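Local atomic coordinates of Thiol:disulfide interchange protein dsbC (Haemophilus influenzae, PDB entry 1T3B), a protein that probably acts in the periplasm as a homodimeric thiol-disulfide oxidoreductase and isomerase, transferring its disulfide to other proteins and reshuffling wrongly paired cysteines. Residues Ile96-Cys101 against Phe123-Met128; Leu103-Leu108 against Val118-Phe123. All blocks are in the same frame, centred on the assembly; numbering follows the deposited sequence.

Contact 1. Residues Ile96-Cys101 against Phe123-Met128; sequences ITCHYC and FPRAGM
At the redox-active CxxC site of the thioredoxin-like domain, the guanidinium of Arg125 reaches the N-terminal side of the disulfide formed by Cys98 and Cys101. Cys98 CB sits over one face of that flat group, 3.4 Å from Arg125 NH2 and 3.7 Å from Arg125 CZ. The carbonyl of Thr97 comes instead to the edge, in the guanidinium plane, with Thr97 O 3.3 Å from Arg125 NH2. Arg125 gets there by a bend in an otherwise extended chain: chi2 is 171°, whereas chi3 turns to -56°. Its side chain and that of Thr97 run past each other in opposite directions. Thr97 OG1 is hydrogen-bonded to Asp95, whose carboxylate also accepts a hydrogen bond from the backbone N of Arg125, so one acid ties the two loops together. The disulfide is closed here, with Cys98 SG 2.1 Å from Cys101 SG. Cys98 occupies the N-cap position of helix 99-105, and its side chain, like those of Cys101 and Arg125, touches Thr182. A redox CxxC whose first cysteine is the N-cap of a helix is the active-site motif of the thioredoxin fold.

Contact 2. Residues Leu103-Leu108 against Val118-Phe123; sequences LLHQQL and VRYLAF
The rings of His105 and Tyr120 lie almost parallel, their planes at 6°, yet they are not stacked: with centroids 5.6 Å apart they meet along their rims, side by side, with no overlap of faces. Between the rings His105 CD2 stands 3.6 Å from Tyr120 CE2, and the phenol oxygen comes nearer still, Tyr120 OH lying 3.2 Å from His105 CD2. Val118 CG1 lies above one Tyr120 face, offset toward the rim. His105 owes its reach to chi1 of -163°, which sets CG opposite the backbone N and carries the imidazole to the strand. Its NE2 is hydrogen-bonded to Tyr81 OH, and the Tyr81 ring meets those of both His105 and Tyr120 at steep angles, so the parallel pair has a common transverse neighbour.

The aliphatic part centres on Leu108. Its side chain crosses that of Val118 at about a right angle, and Leu108 CD1 is 3.6 Å from both CB and CG2 of Val118. Leu108 and Tyr120 approach from opposite directions, with Leu108 CD1 4.4 Å from Tyr120 CZ. Leu104 contributes a looser contact, its CD1 being 4.2 Å from Tyr120 OH.

Val118 and Tyr120, two residues apart on strand 116-122, both direct their CB toward the helical segment, which places this packing on one face of the sheet. Leu149 of helix 145-153 touches His105 and Tyr120 as well, and Tyr111 touches Leu104 and Val118. The end of helix 99-105, which begins just after Cys98 and contains Cys101, and the start of helix 108-113 thus pack together on strand 116-122, the helix-on-sheet layering of the thioredoxin fold.

How the contacts relate
Both contacts use helix 99-105 and strand 116-122 or the loop that follows it, with contact 2 nested along the chain inside the loop closed by contact 1. Their centres are 12 Å apart. Contact 1, at the N-terminal end of the helix, is partly buried and small, 106 Å² in all, and brings a guanidinium to a peptide carbonyl and a cysteine side chain. Contact 2 involves the end of helix 99-105, the turn His105-Leu108 and the first residue of helix 108-113; it buries 208 Å² through aromatic and aliphatic groups, and four of its five touching residues are buried. Thus redox chemistry lies at one end, core packing at the other.

Contact 1. Residues Ile96-Cys101 against Phe123-Met128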
loop_
_atom_site.group_PDB
_atom_site.type_symbol
_atom_site.label_atom_id
_atom_site.label_comp_id
_atom_site.label_asym_id
_atom_site.label_seq_id
_atom_site.Cartn_x
_atom_site.Cartn_y
_atom_site.Cartn_z
ATOM N N ILE A 96 -15.096 26.105 11.266
ATOM C CA ILE A 96 -16.037 27.120 11.714
ATOM C C ILE A 96 -17.246 27.326 10.832
ATOM O O ILE A 96 -18.218 27.968 11.230
ATOM C CB ILE A 96 -15.325 28.471 11.917
ATOM C CG1 ILE A 96 -14.564 28.854 10.652
ATOM C CG2 ILE A 96 -14.371 28.373 13.077
ATOM C CD1 ILE A 96 -13.868 30.159 10.748
ATOM N N THR A 97 -17.193 26.771 9.636
ATOM C CA THR A 97 -18.297 26.916 8.708
ATOM C C THR A 97 -19.033 25.587 8.571
ATOM O O THR A 97 -19.584 25.291 7.515
ATOM C CB THR A 97 -17.772 27.323 7.327
ATOM O OG1 THR A 97 -16.828 26.337 6.867
ATOM C CG2 THR A 97 -17.105 28.695 7.392
ATOM N N CYS A 98 -19.046 24.790 9.635
ATOM C CA CYS A 98 -19.685 23.483 9.589
ATOM C C CYS A 98 -20.810 23.335 10.618
ATOM O O CYS A 98 -20.578 23.364 11.825
ATOM C CB CYS A 98 -18.599 22.404 9.746
ATOM S SG CYS A 98 -18.962 20.940 10.764
ATOM N N HIS A 99 -22.036 23.180 10.118
ATOM C CA HIS A 99 -23.231 23.045 10.955
ATOM C C HIS A 99 -23.137 22.089 12.134
ATOM O O HIS A 99 -23.578 22.416 13.241
ATOM C CB HIS A 99 -24.434 22.643 10.098
ATOM C CG HIS A 99 -25.686 22.388 10.887
ATOM N ND1 HIS A 99 -26.289 21.150 10.943
ATOM C CD2 HIS A 99 -26.448 23.211 11.648
ATOM C CE1 HIS A 99 -27.368 21.219 11.703
ATOM N NE2 HIS A 99 -27.488 22.458 12.144
ATOM N N TYR A 100 -22.579 20.908 11.901
ATOM C CA TYR A 100 -22.459 19.909 12.951
ATOM C C TYR A 100 -21.327 20.201 13.918
ATOM O O TYR A 100 -21.383 19.810 15.082
ATOM C CB TYR A 100 -22.311 18.510 12.332
ATOM C CG TYR A 100 -23.636 17.907 11.895
ATOM C CD1 TYR A 100 -24.571 17.482 12.835
ATOM C CD2 TYR A 100 -23.970 17.795 10.543
ATOM C CE1 TYR A 100 -25.804 16.963 12.445
ATOM C CE2 TYR A 100 -25.203 17.281 10.146
ATOM C CZ TYR A 100 -26.111 16.869 11.102
ATOM O OH TYR A 100 -27.327 16.371 10.718
ATOM N N CYS A 101 -20.290 20.873 13.443
ATOM C CA CYS A 101 -19.200 21.236 14.331
ATOM C C CYS A 101 -19.866 22.256 15.239
ATOM O O CYS A 101 -19.667 22.272 16.451
ATOM C CB CYS A 101 -18.065 21.905 13.563
ATOM S SG CYS A 101 -17.455 20.928 12.164
ATOM N N PHE A 123 -9.365 22.276 11.368
ATOM C CA PHE A 123 -9.383 21.511 10.155
ATOM C C PHE A 123 -10.094 22.286 9.068
ATOM O O PHE A 123 -11.251 22.008 8.763
ATOM C CB PHE A 123 -10.073 20.165 10.358
ATOM C CG PHE A 123 -9.844 19.207 9.225
ATOM C CD1 PHE A 123 -8.665 18.468 9.147
ATOM C CD2 PHE A 123 -10.769 19.099 8.193
ATOM C CE1 PHE A 123 -8.412 17.645 8.064
ATOM C CE2 PHE A 123 -10.523 18.276 7.100
ATOM C CZ PHE A 123 -9.342 17.551 7.038
ATOM N N PRO A 124 -9.429 23.303 8.496
ATOM C CA PRO A 124 -10.071 24.078 7.426
ATOM C C PRO A 124 -10.170 23.257 6.134
ATOM O O PRO A 124 -9.194 23.079 5.395
ATOM C CB PRO A 124 -9.180 25.319 7.302
ATOM C CG PRO A 124 -7.872 24.882 7.848
ATOM C CD PRO A 124 -8.244 24.005 9.010
ATOM N N ARG A 125 -11.377 22.758 5.885
ATOM C CA ARG A 125 -11.680 21.914 4.732
ATOM C C ARG A 125 -11.370 22.514 3.362
ATOM O O ARG A 125 -10.663 21.897 2.567
ATOM C CB ARG A 125 -13.148 21.480 4.802
ATOM C CG ARG A 125 -13.456 20.598 6.000
ATOM C CD ARG A 125 -14.947 20.365 6.163
ATOM N NE ARG A 125 -15.699 21.610 6.272
ATOM C CZ ARG A 125 -17.006 21.673 6.498
ATOM N NH1 ARG A 125 -17.702 20.558 6.643
ATOM N NH2 ARG A 125 -17.616 22.849 6.569
ATOM N N ALA A 126 -11.906 23.702 3.084
ATOM C CA ALA A 126 -11.679 24.378 1.806
ATOM C C ALA A 126 -10.241 24.908 1.720
ATOM O O ALA A 126 -10.002 26.060 1.333
ATOM C CB ALA A 126 -12.688 25.526 1.633
ATOM N N GLY A 127 -9.286 24.058 2.090
ATOM C CA GLY A 127 -7.888 24.445 2.053
ATOM C C GLY A 127 -7.535 25.678 2.871
ATOM O O GLY A 127 -8.408 26.333 3.440
ATOM N N MET A 128 -6.241 26.003 2.901
ATOM C CA MET A 128 -5.722 27.143 3.656
ATOM C C MET A 128 -5.732 28.407 2.818
ATOM O O MET A 128 -5.008 29.356 3.111
ATOM C CB MET A 128 -4.279 26.881 4.080
ATOM C CG MET A 128 -3.958 25.442 4.391
ATOM S SD MET A 128 -4.739 24.888 5.897
ATOM C CE MET A 128 -3.963 25.948 7.026
#

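Contact 2. Residues Leu103-Leu108 against Val118-Phe123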
loop_
_atom_site.group_PDB
_atom_site.type_symbol
_atom_site.label_atom_id
_atom_site.label_comp_id
_atom_site.label_asym_id
_atom_site.label_seq_id
_atom_site.Cartn_x
_atom_site.Cartn_y
_atom_site.Cartn_z
ATOM N N LEU A 103 -23.102 22.578 16.046
ATOM C CA LEU A 103 -24.006 21.864 16.942
ATOM C C LEU A 103 -23.238 21.195 18.072
ATOM O O LEU A 103 -23.599 21.323 19.234
ATOM C CB LEU A 103 -24.792 20.812 16.156
ATOM C CG LEU A 103 -25.913 20.088 16.910
ATOM C CD1 LEU A 103 -26.967 21.104 17.306
ATOM C CD2 LEU A 103 -26.524 18.994 16.036
ATOM N N LEU A 104 -22.178 20.477 17.725
ATOM C CA LEU A 104 -21.356 19.819 18.725
ATOM C C LEU A 104 -20.896 20.847 19.758
ATOM O O LEU A 104 -20.882 20.590 20.954
ATOM C CB LEU A 104 -20.164 19.143 18.031
ATOM C CG LEU A 104 -18.752 18.953 18.606
ATOM C CD1 LEU A 104 -18.738 18.724 20.098
ATOM C CD2 LEU A 104 -18.140 17.760 17.896
ATOM N N HIS A 105 -20.549 22.031 19.282
ATOM C CA HIS A 105 -20.079 23.093 20.152
ATOM C C HIS A 105 -21.163 23.584 21.110
ATOM O O HIS A 105 -20.894 23.859 22.281
ATOM C CB HIS A 105 -19.565 24.253 19.304
ATOM C CG HIS A 105 -18.695 25.207 20.058
ATOM N ND1 HIS A 105 -19.190 26.092 20.991
ATOM C CD2 HIS A 105 -17.355 25.390 20.040
ATOM C CE1 HIS A 105 -18.193 26.779 21.513
ATOM N NE2 HIS A 105 -17.069 26.371 20.954
ATOM N N GLN A 106 -22.391 23.690 20.616
ATOM C CA GLN A 106 -23.490 24.146 21.452
ATOM C C GLN A 106 -23.780 23.186 22.585
ATOM O O GLN A 106 -24.667 23.430 23.384
ATOM C CB GLN A 106 -24.757 24.317 20.626
ATOM C CG GLN A 106 -24.722 25.482 19.672
ATOM C CD GLN A 106 -26.065 25.728 19.020
ATOM O OE1 GLN A 106 -26.575 24.884 18.293
ATOM N NE2 GLN A 106 -26.648 26.890 19.287
ATOM N N GLN A 107 -23.028 22.099 22.662
ATOM C CA GLN A 107 -23.264 21.110 23.698
ATOM C C GLN A 107 -22.046 20.765 24.525
ATOM O O GLN A 107 -21.991 19.694 25.131
ATOM C CB GLN A 107 -23.820 19.841 23.066
ATOM C CG GLN A 107 -25.076 20.101 22.260
ATOM C CD GLN A 107 -25.509 18.919 21.441
ATOM O OE1 GLN A 107 -25.663 17.827 21.964
ATOM N NE2 GLN A 107 -25.719 19.132 20.150
ATOM N N LEU A 108 -21.071 21.665 24.559
ATOM C CA LEU A 108 -19.883 21.407 25.348
ATOM C C LEU A 108 -20.311 21.144 26.788
ATOM O O LEU A 108 -19.752 20.278 27.463
ATOM C CB LEU A 108 -18.919 22.601 25.307
ATOM C CG LEU A 108 -17.905 22.753 24.171
ATOM C CD1 LEU A 108 -17.382 21.396 23.773
ATOM C CD2 LEU A 108 -18.533 23.421 23.002
ATOM N N VAL A 118 -13.454 18.210 25.797
ATOM C CA VAL A 118 -13.345 18.415 24.357
ATOM C C VAL A 118 -12.148 19.304 24.023
ATOM O O VAL A 118 -12.014 20.397 24.544
ATOM C CB VAL A 118 -14.640 19.036 23.795
ATOM C CG1 VAL A 118 -14.515 19.242 22.301
ATOM C CG2 VAL A 118 -15.822 18.129 24.098
ATOM N N ARG A 119 -11.269 18.820 23.153
ATOM C CA ARG A 119 -10.078 19.566 22.762
ATOM C C ARG A 119 -10.091 19.793 21.253
ATOM O O ARG A 119 -10.025 18.846 20.483
ATOM C CB ARG A 119 -8.824 18.786 23.160
ATOM C CG ARG A 119 -8.962 18.034 24.480
ATOM C CD ARG A 119 -7.619 17.545 25.002
ATOM N NE ARG A 119 -6.903 16.761 24.004
ATOM C CZ ARG A 119 -5.719 16.192 24.199
ATOM N NH1 ARG A 119 -5.104 16.317 25.367
ATOM N NH2 ARG A 119 -5.153 15.497 23.222
ATOM N N TYR A 120 -10.171 21.047 20.829
ATOM C CA TYR A 120 -10.224 21.342 19.410
ATOM C C TYR A 120 -8.903 21.588 18.715
ATOM O O TYR A 120 -8.015 22.269 19.222
ATOM C CB TYR A 120 -11.101 22.564 19.113
ATOM C CG TYR A 120 -12.569 22.448 19.432
ATOM C CD1 TYR A 120 -13.383 21.494 18.820
ATOM C CD2 TYR A 120 -13.156 23.330 20.322
ATOM C CE1 TYR A 120 -14.752 21.434 19.097
ATOM C CE2 TYR A 120 -14.510 23.274 20.600
ATOM C CZ TYR A 120 -15.297 22.335 19.993
ATOM O OH TYR A 120 -16.626 22.313 20.323
ATOM N N LEU A 121 -8.832 21.031 17.514
ATOM C CA LEU A 121 -7.721 21.171 16.602
ATOM C C LEU A 121 -8.445 21.748 15.398
ATOM O O LEU A 121 -9.637 21.521 15.229
ATOM C CB LEU A 121 -7.129 19.809 16.261
ATOM C CG LEU A 121 -6.133 19.294 17.287
ATOM C CD1 LEU A 121 -5.656 17.931 16.922
ATOM C CD2 LEU A 121 -4.965 20.252 17.339
ATOM N N ALA A 122 -7.747 22.496 14.561
ATOM C CA ALA A 122 -8.404 23.082 13.412
ATOM C C ALA A 122 -8.335 22.187 12.191
ATOM O O ALA A 122 -7.379 21.438 11.989
ATOM C CB ALA A 122 -7.793 24.438 13.085
ATOM N N PHE A 123 -9.365 22.276 11.368
ATOM C CA PHE A 123 -9.383 21.511 10.155
ATOM C C PHE A 123 -10.094 22.286 9.068
ATOM O O PHE A 123 -11.251 22.008 8.763
ATOM C CB PHE A 123 -10.073 20.165 10.358
ATOM C CG PHE A 123 -9.844 19.207 9.225
ATOM C CD1 PHE A 123 -8.665 18.468 9.147
ATOM C CD2 PHE A 123 -10.769 19.099 8.193
ATOM C CE1 PHE A 123 -8.412 17.645 8.064
ATOM C CE2 PHE A 123 -10.523 18.276 7.100
ATOM C CZ PHE A 123 -9.342 17.551 7.038
#